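Local coordinates for cadherin-23 (Mus musculus, PDB 5UZ8), which probably acts in hearing as a calcium-dependent adhesion molecule whose extracellular cadherin repeats help carry mechanical force to the transduction machinery, at residues A31-D36 / I45-L50; Q59-D62 / G66-I69; A191-G196 / N201-S206; M245-Q250 / L258-E263; E268-D273 / V279-P284. All blocks are in the same frame, centred on the assembly; numbering follows the deposited sequence.

Contact 1. Residues A31-D36 / I45-L50; sequences AVAAVD and ITYTLL. With CA (calcium ion), chain H.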
# COMPACT_ATOMS: atom_id res chain seq x y z
N ALA A 31 -39.95 22.25 -8.85
CA ALA A 31 -41.24 22.59 -9.43
C ALA A 31 -41.50 24.05 -9.26
O ALA A 31 -41.42 24.55 -8.14
CB ALA A 31 -42.33 21.79 -8.77
N VAL A 32 -41.75 24.73 -10.37
CA VAL A 32 -42.03 26.16 -10.37
C VAL A 32 -43.43 26.38 -10.91
O VAL A 32 -44.02 25.48 -11.52
CB VAL A 32 -41.00 26.95 -11.18
CG1 VAL A 32 -39.59 26.64 -10.72
CG2 VAL A 32 -41.14 26.68 -12.67
N ALA A 33 -43.97 27.58 -10.71
CA ALA A 33 -45.30 27.89 -11.14
C ALA A 33 -45.41 29.38 -11.40
O ALA A 33 -44.82 30.19 -10.68
CB ALA A 33 -46.32 27.48 -10.09
N ALA A 34 -46.17 29.71 -12.44
CA ALA A 34 -46.57 31.06 -12.71
C ALA A 34 -48.08 31.12 -12.73
O ALA A 34 -48.75 30.09 -12.89
CB ALA A 34 -46.01 31.50 -14.04
N VAL A 35 -48.61 32.33 -12.59
CA VAL A 35 -50.05 32.55 -12.64
C VAL A 35 -50.36 33.66 -13.62
O VAL A 35 -49.55 34.54 -13.85
CB VAL A 35 -50.65 32.89 -11.27
CG1 VAL A 35 -50.49 31.71 -10.31
CG2 VAL A 35 -50.01 34.14 -10.69
N ASP A 36 -51.54 33.59 -14.20
CA ASP A 36 -52.03 34.62 -15.08
C ASP A 36 -53.49 34.74 -14.73
O ASP A 36 -54.22 33.76 -14.88
CB ASP A 36 -51.84 34.19 -16.53
CG ASP A 36 -52.22 35.27 -17.51
OD1 ASP A 36 -53.37 35.76 -17.48
OD2 ASP A 36 -51.35 35.64 -18.34
N ILE A 45 -51.37 28.97 -19.33
CA ILE A 45 -49.91 29.10 -19.31
C ILE A 45 -49.25 27.86 -19.86
O ILE A 45 -49.53 26.76 -19.41
CB ILE A 45 -49.39 29.39 -17.89
CG1 ILE A 45 -49.99 30.72 -17.40
CG2 ILE A 45 -47.85 29.45 -17.87
CD1 ILE A 45 -49.81 30.96 -15.92
N THR A 46 -48.31 28.08 -20.79
CA THR A 46 -47.42 27.06 -21.35
C THR A 46 -45.99 27.29 -20.82
O THR A 46 -45.49 28.42 -20.88
CB THR A 46 -47.39 27.20 -22.88
OG1 THR A 46 -48.69 26.93 -23.39
CG2 THR A 46 -46.40 26.26 -23.55
N TYR A 47 -45.36 26.24 -20.32
CA TYR A 47 -44.00 26.32 -19.82
C TYR A 47 -43.06 25.70 -20.83
O TYR A 47 -43.33 24.62 -21.35
CB TYR A 47 -43.82 25.59 -18.49
CG TYR A 47 -44.68 26.14 -17.37
CD1 TYR A 47 -45.98 25.72 -17.22
CD2 TYR A 47 -44.19 27.09 -16.48
CE1 TYR A 47 -46.80 26.25 -16.23
CE2 TYR A 47 -44.98 27.62 -15.48
CZ TYR A 47 -46.28 27.18 -15.34
OH TYR A 47 -47.06 27.69 -14.34
N THR A 48 -41.97 26.40 -21.11
CA THR A 48 -40.84 25.84 -21.85
C THR A 48 -39.54 26.16 -21.09
O THR A 48 -39.50 27.08 -20.25
CB THR A 48 -40.77 26.42 -23.27
OG1 THR A 48 -40.67 27.86 -23.20
CG2 THR A 48 -42.00 26.04 -24.09
N LEU A 49 -38.49 25.40 -21.40
CA LEU A 49 -37.14 25.63 -20.88
C LEU A 49 -36.22 26.16 -21.97
O LEU A 49 -36.31 25.69 -23.14
CB LEU A 49 -36.55 24.33 -20.34
CG LEU A 49 -37.36 23.66 -19.23
CD1 LEU A 49 -36.52 22.56 -18.60
CD2 LEU A 49 -37.81 24.64 -18.16
N LEU A 50 -35.36 27.11 -21.60
CA LEU A 50 -34.39 27.73 -22.51
C LEU A 50 -32.99 27.75 -21.94
O LEU A 50 -32.81 27.74 -20.73
CB LEU A 50 -34.78 29.18 -22.80
CG LEU A 50 -36.11 29.37 -23.49
CD1 LEU A 50 -36.51 30.84 -23.43
CD2 LEU A 50 -36.01 28.90 -24.93
CA CA H . -52.43 36.93 -19.91
O HOH W 1 -53.13 38.24 -21.80
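Tyr47 CG (chi1 -61°) and Ile45 CG1 (chi1 -60°) both stand anti to their own carbonyl carbons, which sends the phenol and the CD1 methyl across to the backbone of 33-36. The phenol acts through its rim: Ala34 N donates to Tyr47 OH over 2.9 Å, almost straight at 176°, and that nitrogen lies in the plane of the ring. Ile45 also supports the ring, its CG2 standing 3.7 Å above the plane of one Tyr47 face, offset toward the rim. At the other end of the same side chain, Ile45 CD1 comes within 3.3 Å of Ala34 O and lies 3.9 Å from Asp36 CB. A phenylalanine in place of Tyr47 would probably leave the Ala34 N-H without its acceptor and the ring less firmly tied to the strand. Asp36 turns its carboxylate to a calcium ion and chelates it unevenly, with OD2 at 2.3 Å and OD1 at 2.9 Å from the metal; Asn3, Asp38, Asn42 and Asp90 share the site. Because strands 28-35 and 46-53 belong to different sheets, the contact spans the cadherin beta sandwich near this N-terminal calcium site, with Ala34 and Ile45 both packed on Ala88 of strand 81-89 and Tyr47 on Leu60 of strand 58-60.

Contact 2. Residues Q59-D62 / G66-I69; sequences QLED and GKVI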
# COMPACT_ATOMS: atom_id res chain seq x y z
N GLN A 59 -35.59 18.42 -18.02
CA GLN A 59 -36.69 18.67 -18.92
C GLN A 59 -37.97 18.88 -18.12
O GLN A 59 -38.07 18.39 -16.99
CB GLN A 59 -36.87 17.51 -19.91
CG GLN A 59 -37.32 16.21 -19.24
CD GLN A 59 -37.17 15.04 -20.17
OE1 GLN A 59 -36.06 14.62 -20.44
NE2 GLN A 59 -38.30 14.51 -20.66
N LEU A 60 -38.93 19.56 -18.72
CA LEU A 60 -40.24 19.69 -18.09
C LEU A 60 -40.89 18.32 -18.23
O LEU A 60 -40.75 17.70 -19.27
CB LEU A 60 -41.09 20.76 -18.78
CG LEU A 60 -40.61 22.18 -18.41
CD1 LEU A 60 -41.09 23.19 -19.44
CD2 LEU A 60 -41.13 22.55 -17.03
N GLU A 61 -41.59 17.85 -17.20
CA GLU A 61 -42.43 16.65 -17.37
C GLU A 61 -43.42 16.84 -18.52
O GLU A 61 -43.54 15.97 -19.42
CB GLU A 61 -43.16 16.31 -16.09
CG GLU A 61 -43.95 15.01 -16.16
CD GLU A 61 -44.35 14.59 -14.78
OE1 GLU A 61 -43.61 13.77 -14.18
OE2 GLU A 61 -45.30 15.21 -14.25
N ASP A 62 -44.12 17.97 -18.50
CA ASP A 62 -45.10 18.37 -19.51
C ASP A 62 -45.13 19.90 -19.64
O ASP A 62 -44.89 20.60 -18.65
CB ASP A 62 -46.49 17.88 -19.08
CG ASP A 62 -47.49 17.86 -20.23
OD1 ASP A 62 -47.39 16.95 -21.08
OD2 ASP A 62 -48.37 18.76 -20.29
N GLY A 66 -44.93 23.41 -14.37
CA GLY A 66 -43.53 23.76 -14.19
C GLY A 66 -42.74 22.71 -13.42
O GLY A 66 -41.76 23.04 -12.74
N LYS A 67 -43.10 21.44 -13.56
CA LYS A 67 -42.35 20.39 -12.90
C LYS A 67 -41.15 19.98 -13.75
O LYS A 67 -41.33 19.49 -14.86
CB LYS A 67 -43.23 19.17 -12.63
CG LYS A 67 -42.48 18.14 -11.80
CD LYS A 67 -43.17 16.78 -11.80
CE LYS A 67 -44.47 16.80 -11.04
NZ LYS A 67 -45.17 15.53 -11.40
N VAL A 68 -39.94 20.13 -13.22
CA VAL A 68 -38.72 19.84 -13.95
C VAL A 68 -38.15 18.55 -13.37
O VAL A 68 -37.98 18.43 -12.15
CB VAL A 68 -37.69 20.97 -13.81
CG1 VAL A 68 -36.39 20.61 -14.51
CG2 VAL A 68 -38.27 22.28 -14.35
N ILE A 69 -37.90 17.60 -14.27
CA ILE A 69 -37.38 16.28 -13.92
C ILE A 69 -36.02 16.04 -14.57
O ILE A 69 -35.64 16.69 -15.55
CB ILE A 69 -38.37 15.16 -14.31
CG1 ILE A 69 -38.50 15.05 -15.85
CG2 ILE A 69 -39.72 15.40 -13.66
CD1 ILE A 69 -39.49 14.00 -16.35
O HOH W 2 -44.08 19.78 -16.05
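Lys67 O is approached from several directions at once. Glu61 N donates to it over 2.9 Å with an N-H...O angle of 167°, Leu60 CA brings a C-H to within 3.4 Å of the same Lys67 O, and a water that accepts from Asp62 N lies 3.0 Å from it, placed to donate. The remaining backbone rungs join Gln59 and Ile69, an antiparallel hydrogen-bonded pair: Ile69 N reaches Gln59 O over 2.8 Å, and Gln59 N returns the bond to Ile69 O. The side chains of this pair cross at a slant on one face of the sheet, Gln59 CG against Ile69 CG1. On the face of Leu60 and Val68, a non-hydrogen-bonded pair, Leu60 CD2 meets Val68 CG2 at 3.9 Å.

At the last rung, the side chains of Glu61 and Lys67 run side by side in the same direction. Each starts with CG anti to its backbone N, and a bend at chi3 (-69°) of Lys67 brings NZ round to Glu61 OE2, a salt bridge of 2.9 Å that meets the syn side of the carboxylate, 21° out of its plane. A methionine in place of Lys67 would probably leave the Glu61 carboxylate without its charged mate and free to swing. The backbone bonds thus fasten the outermost strand 58-60 to strand 66-70, while Leu60 and Val68 turn hydrocarbon to the inside of the sandwich, onto Leu49 and Ile30 respectively. Glu61 is exposed, so the ion pair probably adds less to stability than the backbone rungs do.

Contact 3. Residues A191-G196 / N201-S206; sequences AKDNPG and NRRENS. With CA (calcium ion), chain I.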
# COMPACT_ATOMS: atom_id res chain seq x y z
N ALA A 191 -6.46 2.30 1.97
CA ALA A 191 -6.84 3.71 1.88
C ALA A 191 -8.35 3.76 2.06
O ALA A 191 -9.08 3.07 1.34
CB ALA A 191 -6.44 4.28 0.54
N LYS A 192 -8.83 4.55 3.03
CA LYS A 192 -10.26 4.61 3.35
C LYS A 192 -10.67 6.09 3.40
O LYS A 192 -10.03 6.91 4.09
CB LYS A 192 -10.53 3.88 4.66
CG LYS A 192 -11.97 3.82 5.11
CD LYS A 192 -12.11 3.14 6.49
CE LYS A 192 -11.49 1.76 6.55
NZ LYS A 192 -11.89 1.01 7.79
N ASP A 193 -11.69 6.44 2.65
CA ASP A 193 -12.10 7.83 2.56
C ASP A 193 -13.08 8.20 3.68
O ASP A 193 -13.38 7.37 4.54
CB ASP A 193 -12.64 8.15 1.14
CG ASP A 193 -13.98 7.52 0.86
OD1 ASP A 193 -14.68 7.07 1.80
OD2 ASP A 193 -14.34 7.53 -0.33
N ASN A 194 -13.56 9.44 3.66
CA ASN A 194 -14.67 9.91 4.48
C ASN A 194 -14.48 9.68 5.99
O ASN A 194 -15.31 9.03 6.65
CB ASN A 194 -16.02 9.31 3.96
CG ASN A 194 -17.25 9.99 4.53
OD1 ASN A 194 -17.21 11.12 5.03
ND2 ASN A 194 -18.40 9.28 4.44
N PRO A 195 -13.34 10.16 6.53
CA PRO A 195 -13.03 9.87 7.92
C PRO A 195 -14.08 10.38 8.90
O PRO A 195 -14.73 11.40 8.68
CB PRO A 195 -11.64 10.53 8.12
CG PRO A 195 -11.63 11.65 7.11
CD PRO A 195 -12.35 11.06 5.91
N GLY A 196 -14.30 9.60 9.95
CA GLY A 196 -15.23 9.93 10.99
C GLY A 196 -16.67 9.52 10.72
O GLY A 196 -17.48 9.51 11.63
N ASN A 201 -20.71 4.44 4.86
CA ASN A 201 -20.54 5.55 3.88
C ASN A 201 -19.05 5.82 3.65
O ASN A 201 -18.71 6.83 3.08
CB ASN A 201 -21.33 6.86 4.30
CG ASN A 201 -21.59 7.89 3.12
OD1 ASN A 201 -21.71 7.55 1.93
ND2 ASN A 201 -21.73 9.14 3.49
N ARG A 202 -18.18 4.87 4.02
CA ARG A 202 -16.74 4.97 3.74
C ARG A 202 -16.36 3.95 2.68
O ARG A 202 -16.76 2.79 2.78
CB ARG A 202 -15.92 4.73 5.00
CG ARG A 202 -16.23 5.72 6.11
CD ARG A 202 -15.24 5.67 7.27
NE ARG A 202 -13.96 6.22 6.88
CZ ARG A 202 -12.86 6.19 7.61
NH1 ARG A 202 -12.83 5.64 8.82
NH2 ARG A 202 -11.75 6.69 7.12
N ARG A 203 -15.59 4.39 1.69
CA ARG A 203 -15.10 3.56 0.62
C ARG A 203 -13.60 3.36 0.79
O ARG A 203 -12.90 4.19 1.36
CB ARG A 203 -15.38 4.21 -0.74
CG ARG A 203 -16.82 4.20 -1.16
CD ARG A 203 -17.05 4.98 -2.44
NE ARG A 203 -18.42 4.80 -2.95
CZ ARG A 203 -18.84 3.78 -3.70
NH1 ARG A 203 -20.10 3.75 -4.11
NH2 ARG A 203 -18.03 2.80 -4.09
N GLU A 204 -13.12 2.24 0.26
CA GLU A 204 -11.73 1.86 0.43
C GLU A 204 -11.19 1.09 -0.77
O GLU A 204 -11.96 0.50 -1.57
CB GLU A 204 -11.58 0.99 1.67
CG GLU A 204 -12.24 -0.38 1.58
CD GLU A 204 -12.21 -1.11 2.91
OE1 GLU A 204 -11.80 -2.28 2.94
OE2 GLU A 204 -12.61 -0.52 3.94
N ASN A 205 -9.87 0.95 -0.76
CA ASN A 205 -9.18 -0.00 -1.59
C ASN A 205 -7.89 -0.37 -0.88
O ASN A 205 -7.37 0.41 -0.04
CB ASN A 205 -8.83 0.59 -2.97
CG ASN A 205 -9.88 0.31 -4.03
OD1 ASN A 205 -10.29 -0.83 -4.23
ND2 ASN A 205 -10.32 1.35 -4.72
N SER A 206 -7.37 -1.53 -1.21
CA SER A 206 -6.09 -1.97 -0.65
C SER A 206 -5.07 -2.19 -1.74
O SER A 206 -5.41 -2.44 -2.89
CB SER A 206 -6.32 -3.25 0.12
OG SER A 206 -6.82 -4.26 -0.73
CA CA I . -14.59 9.08 -2.04
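The guanidinium of Arg202 is held like a plate between two parts of segment 191-196. Lys192 crosses it at about a right angle, its CD 3.3 Å from Arg202 CZ and over the centre of one face; Pro195 CA lies against the opposite face, nearer the rim. At the edge, Arg202 NE donates to Asp193 O over 2.7 Å, with the acceptor only 1° out of the guanidinium plane, and NH2 adds a weak second bond to the same oxygen. Glu152 pairs with NH2 in a salt bridge, which probably helps offset the like charge of the nearby lysine.

Asp193 and Arg203 instead lie side by side, pointing the same way. The two oxygens of Asp193 divide their work: OD2 binds a calcium ion at 2.3 Å, while OD1 receives Arg203 N over 2.8 Å from above the carboxylate plane. The backbone of segment 201-206 therefore helps orient a metal ligand, and the extended Arg203 carries its NE to Asn110 O in the linker that feeds the same site. The Asn194 and Asn201 amides stand 89° apart; Asn194 ND2 bonds the backbone carbonyl Asn201 O over 2.8 Å from above its plane, and Asp197, the main polar partner of the Asn201 amide, also bonds Asn194 ND2.

Farther from the calcium the hairpin becomes regular, its strand segments antiparallel at 175°, with Ala191 and Asn205 a hydrogen-bonded pair. Strand 184-193 lies between 204-214 and the outer strand 151-155, where Lys192 shares a backbone bond with Glu152 and Ala191 packs on Ile151 and Tyr153.

Contact 4. Residues M245-Q250 / L258-E263; sequences MLATDQ and LTYSLE. With CA (calcium ion), chain E.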
# COMPACT_ATOMS: atom_id res chain seq x y z
N MET A 245 35.36 -31.60 9.99
CA MET A 245 34.87 -30.52 10.83
C MET A 245 33.80 -29.79 10.04
O MET A 245 33.91 -29.62 8.82
CB MET A 245 36.00 -29.57 11.20
CG MET A 245 37.14 -30.21 11.99
SD MET A 245 36.63 -31.07 13.48
CE MET A 245 35.97 -29.72 14.46
N LEU A 246 32.75 -29.36 10.75
CA LEU A 246 31.62 -28.68 10.10
C LEU A 246 31.11 -27.55 10.98
O LEU A 246 30.70 -27.75 12.12
CB LEU A 246 30.50 -29.69 9.80
CG LEU A 246 29.23 -29.11 9.15
CD1 LEU A 246 29.50 -28.66 7.70
CD2 LEU A 246 28.08 -30.09 9.19
N ALA A 247 31.18 -26.34 10.45
CA ALA A 247 30.58 -25.17 11.09
C ALA A 247 29.35 -24.73 10.30
O ALA A 247 29.18 -25.12 9.13
CB ALA A 247 31.59 -24.05 11.17
N THR A 248 28.50 -23.94 10.95
CA THR A 248 27.32 -23.34 10.34
C THR A 248 27.38 -21.83 10.44
O THR A 248 28.04 -21.27 11.32
CB THR A 248 26.00 -23.81 10.99
OG1 THR A 248 26.01 -23.49 12.39
CG2 THR A 248 25.83 -25.32 10.82
N ASP A 249 26.66 -21.16 9.56
CA ASP A 249 26.61 -19.71 9.51
C ASP A 249 25.28 -19.32 8.92
O ASP A 249 24.91 -19.79 7.86
CB ASP A 249 27.79 -19.19 8.68
CG ASP A 249 27.90 -17.68 8.64
OD1 ASP A 249 26.89 -16.98 8.37
OD2 ASP A 249 29.03 -17.16 8.82
N GLN A 250 24.52 -18.51 9.67
CA GLN A 250 23.12 -18.24 9.35
C GLN A 250 22.89 -17.19 8.25
O GLN A 250 21.78 -17.02 7.79
CB GLN A 250 22.40 -17.80 10.62
CG GLN A 250 22.39 -18.87 11.73
CD GLN A 250 21.86 -20.18 11.25
OE1 GLN A 250 20.69 -20.26 10.86
NE2 GLN A 250 22.68 -21.25 11.35
N LEU A 258 32.02 -20.71 4.04
CA LEU A 258 33.01 -20.91 5.10
C LEU A 258 34.28 -21.54 4.60
O LEU A 258 34.25 -22.44 3.74
CB LEU A 258 32.42 -21.82 6.18
CG LEU A 258 31.14 -21.34 6.83
CD1 LEU A 258 30.60 -22.36 7.83
CD2 LEU A 258 31.35 -19.99 7.49
N THR A 259 35.40 -21.08 5.13
CA THR A 259 36.67 -21.70 4.86
C THR A 259 37.30 -22.09 6.19
O THR A 259 37.23 -21.34 7.18
CB THR A 259 37.58 -20.81 4.00
OG1 THR A 259 37.69 -19.53 4.59
CG2 THR A 259 37.00 -20.58 2.64
N TYR A 260 37.90 -23.28 6.23
CA TYR A 260 38.50 -23.85 7.46
C TYR A 260 40.01 -23.69 7.49
O TYR A 260 40.68 -23.78 6.47
CB TYR A 260 38.17 -25.33 7.57
CG TYR A 260 36.70 -25.57 7.63
CD1 TYR A 260 36.02 -25.50 8.85
CD2 TYR A 260 35.96 -25.82 6.48
CE1 TYR A 260 34.64 -25.71 8.90
CE2 TYR A 260 34.59 -26.00 6.53
CZ TYR A 260 33.93 -25.94 7.74
OH TYR A 260 32.55 -26.13 7.80
N SER A 261 40.54 -23.48 8.68
CA SER A 261 41.97 -23.43 8.88
C SER A 261 42.25 -24.02 10.26
O SER A 261 41.31 -24.22 11.07
CB SER A 261 42.48 -22.00 8.77
OG SER A 261 41.82 -21.15 9.70
N LEU A 262 43.52 -24.33 10.50
CA LEU A 262 44.01 -24.76 11.81
C LEU A 262 44.95 -23.72 12.41
O LEU A 262 45.71 -23.05 11.69
CB LEU A 262 44.80 -26.05 11.69
CG LEU A 262 44.03 -27.21 11.09
CD1 LEU A 262 44.90 -28.45 10.99
CD2 LEU A 262 42.76 -27.49 11.88
N GLU A 263 44.94 -23.67 13.74
CA GLU A 263 45.80 -22.76 14.52
C GLU A 263 46.39 -23.49 15.72
O GLU A 263 45.92 -24.57 16.12
CB GLU A 263 45.00 -21.54 15.00
CG GLU A 263 44.89 -20.43 14.00
CD GLU A 263 44.03 -19.27 14.49
OE1 GLU A 263 43.69 -19.22 15.70
OE2 GLU A 263 43.68 -18.42 13.67
CA CA E . 28.41 -14.84 8.50
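Ala247 is the closely fitted point of this contact, with Tyr260 and Leu258 both brought up to it. Its N donates to Tyr260 OH over 3.0 Å at 175°, and the nitrogen lies in the ring plane, so the N-H meets the hydroxyl at the ring's edge. With CG anti to the carbonyl carbon (chi1 -61°), Tyr260 reaches the loop, and Met245 O lies obliquely to the ring, 3.8 Å from Tyr260 CZ. Leu258 divides its two methyls: CD1 lies 3.4 Å from Ala247 O and 3.9 Å from Ala247 CB, while CD2 rests 3.8 Å from Asp249 CB.

Asp249 opens a DXD calcium motif of the cadherin repeat, completed by Asp251. Its carboxylate is bidentate, OD1 at 2.6 Å and OD2 at 2.4 Å from the calcium ion; Asn217 and Cys219, from the linker that joins two repeats, bind the same ion, as do Asn255 and Asp299.

The other side of segment 245-250 is far looser. Leu246 and Thr248 point their CB atoms away from segment 258-263 and are exposed; Leu246 sends back just a slanting CD1, 4.0 Å from Tyr260 OH. Gln250 takes no part in the packing and instead touches a bound glutathione, whereas Ala247 turns inward onto Phe223 and Ala297.

Contact 5. Residues E268-D273 / V279-P284; sequences EAFSVD and VTTQRP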
# COMPACT_ATOMS: atom_id res chain seq x y z
N GLU A 268 51.27 -27.72 12.41
CA GLU A 268 52.28 -28.33 11.51
C GLU A 268 52.17 -29.85 11.24
O GLU A 268 52.64 -30.33 10.20
CB GLU A 268 53.70 -27.97 11.98
CG GLU A 268 54.21 -28.65 13.28
CD GLU A 268 53.39 -28.35 14.55
OE1 GLU A 268 52.93 -27.18 14.74
OE2 GLU A 268 53.19 -29.31 15.38
N ALA A 269 51.57 -30.60 12.16
CA ALA A 269 51.39 -32.04 12.00
C ALA A 269 50.10 -32.44 11.28
O ALA A 269 49.91 -33.63 10.97
CB ALA A 269 51.47 -32.75 13.34
N PHE A 270 49.20 -31.49 11.05
CA PHE A 270 47.92 -31.77 10.40
C PHE A 270 47.61 -30.72 9.34
O PHE A 270 48.24 -29.67 9.28
CB PHE A 270 46.80 -31.74 11.45
CG PHE A 270 46.97 -32.76 12.54
CD1 PHE A 270 47.73 -32.49 13.65
CD2 PHE A 270 46.37 -34.01 12.44
CE1 PHE A 270 47.92 -33.43 14.63
CE2 PHE A 270 46.53 -34.96 13.43
CZ PHE A 270 47.31 -34.68 14.53
N SER A 271 46.61 -31.03 8.51
CA SER A 271 46.10 -30.11 7.51
C SER A 271 44.60 -30.21 7.48
O SER A 271 44.04 -31.28 7.75
CB SER A 271 46.62 -30.48 6.12
OG SER A 271 47.98 -30.18 6.02
N VAL A 272 43.94 -29.09 7.17
CA VAL A 272 42.50 -29.14 6.94
C VAL A 272 42.22 -28.61 5.53
O VAL A 272 42.80 -27.60 5.10
CB VAL A 272 41.69 -28.35 7.98
CG1 VAL A 272 41.98 -26.85 7.91
CG2 VAL A 272 40.21 -28.62 7.82
N ASP A 273 41.37 -29.33 4.81
CA ASP A 273 40.97 -28.88 3.48
C ASP A 273 40.13 -27.65 3.71
O ASP A 273 39.14 -27.70 4.43
CB ASP A 273 40.11 -29.95 2.79
CG ASP A 273 39.73 -29.57 1.36
OD1 ASP A 273 38.87 -28.70 1.17
OD2 ASP A 273 40.35 -30.10 0.41
N VAL A 279 40.10 -32.95 8.02
CA VAL A 279 41.42 -32.89 8.66
C VAL A 279 42.19 -34.18 8.34
O VAL A 279 41.65 -35.29 8.54
CB VAL A 279 41.28 -32.72 10.19
CG1 VAL A 279 42.65 -32.73 10.88
CG2 VAL A 279 40.52 -31.43 10.53
N THR A 280 43.43 -34.03 7.87
CA THR A 280 44.36 -35.12 7.63
C THR A 280 45.67 -34.90 8.36
O THR A 280 45.99 -33.78 8.76
CB THR A 280 44.67 -35.27 6.14
OG1 THR A 280 45.04 -33.98 5.62
CG2 THR A 280 43.44 -35.81 5.40
N THR A 281 46.43 -35.99 8.52
CA THR A 281 47.76 -35.91 9.13
C THR A 281 48.73 -35.41 8.05
O THR A 281 48.48 -35.63 6.87
CB THR A 281 48.25 -37.28 9.62
OG1 THR A 281 48.28 -38.22 8.52
CG2 THR A 281 47.32 -37.79 10.75
N GLN A 282 49.79 -34.72 8.48
CA GLN A 282 50.89 -34.31 7.56
C GLN A 282 52.09 -35.27 7.68
O GLN A 282 53.05 -35.18 6.91
CB GLN A 282 51.36 -32.86 7.81
CG GLN A 282 50.43 -31.75 7.34
CD GLN A 282 51.12 -30.37 7.28
OE1 GLN A 282 52.23 -30.24 6.75
NE2 GLN A 282 50.45 -29.34 7.80
N ARG A 283 52.04 -36.18 8.65
CA ARG A 283 53.14 -37.11 8.91
C ARG A 283 52.65 -38.25 9.78
O ARG A 283 51.61 -38.13 10.44
CB ARG A 283 54.27 -36.38 9.64
CG ARG A 283 53.89 -35.77 11.00
CD ARG A 283 55.15 -35.22 11.68
NE ARG A 283 54.87 -34.54 12.93
CZ ARG A 283 54.65 -35.14 14.10
NH1 ARG A 283 54.64 -36.47 14.21
NH2 ARG A 283 54.42 -34.40 15.18
N PRO A 284 53.43 -39.35 9.85
CA PRO A 284 53.14 -40.33 10.89
C PRO A 284 53.26 -39.74 12.29
O PRO A 284 54.08 -38.83 12.52
CB PRO A 284 54.22 -41.41 10.69
CG PRO A 284 55.17 -40.87 9.67
CD PRO A 284 54.49 -39.79 8.92
O HOH W 3 54.92 -31.57 15.42
O HOH W 4 53.65 -28.94 8.26
O HOH W 5 42.95 -32.43 4.69
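A beta hairpin in the third repeat of this fragment, strands 270-272 and 278-281, brings these residues together, the two strand segments running antiparallel at 154°. Ser271 and Thr280 form the hydrogen-bonded pair: Ser271 N donates to Thr280 O and Thr280 N to Ser271 O, each over 2.8 Å. Gln282 N reaches Ala269 O at 2.7 Å, from 46° above the carbonyl plane, an added backbone bond where the strands end. The Gln282 side chain grips the same strand, NE2 donating to Phe270 O over 2.7 Å at 166°, also from above the carbonyl plane.

The inner side is apolar. Phe270, its CG anti to the carbonyl carbon, presents a ring edge to Thr280 O, sets CE2 4.0 Å from Thr281 CG2, and meets Phe291 of strand 290-298 edge-to-face. Val272 CG2 and Val279 CG2 touch at 3.9 Å.

Ala269 CB lies 3.8 Å from Arg283 NH2. That nitrogen forms a salt bridge with Glu289 and, on the outside, donates to a water that in turn donates to Glu268 OE2. By its place in the chain this is the D-E hairpin of the Greek-key cadherin sandwich, here with an apolar inner face.

From the N terminus, five short loops close in series, none nesting in or crossing another. In this fragment's first repeat, contact 1 closes eight residues and joins the two sheets; contact 2 closes a three-residue turn within one of them. These two touch: Val32 N lies 2.9 Å from Gly66 O, and Leu60 packs on Thr48. Contact 3 closes the four-residue turn of a hairpin at a calcium site of its middle repeat. In its third, contact 4 closes seven residues and ties the loop after strand 241-244 to strand 259-263, and contact 5 meets it through Val272 on Leu262. The centres of contacts 1 and 5 are about 113 Å apart, consistent with an extended row.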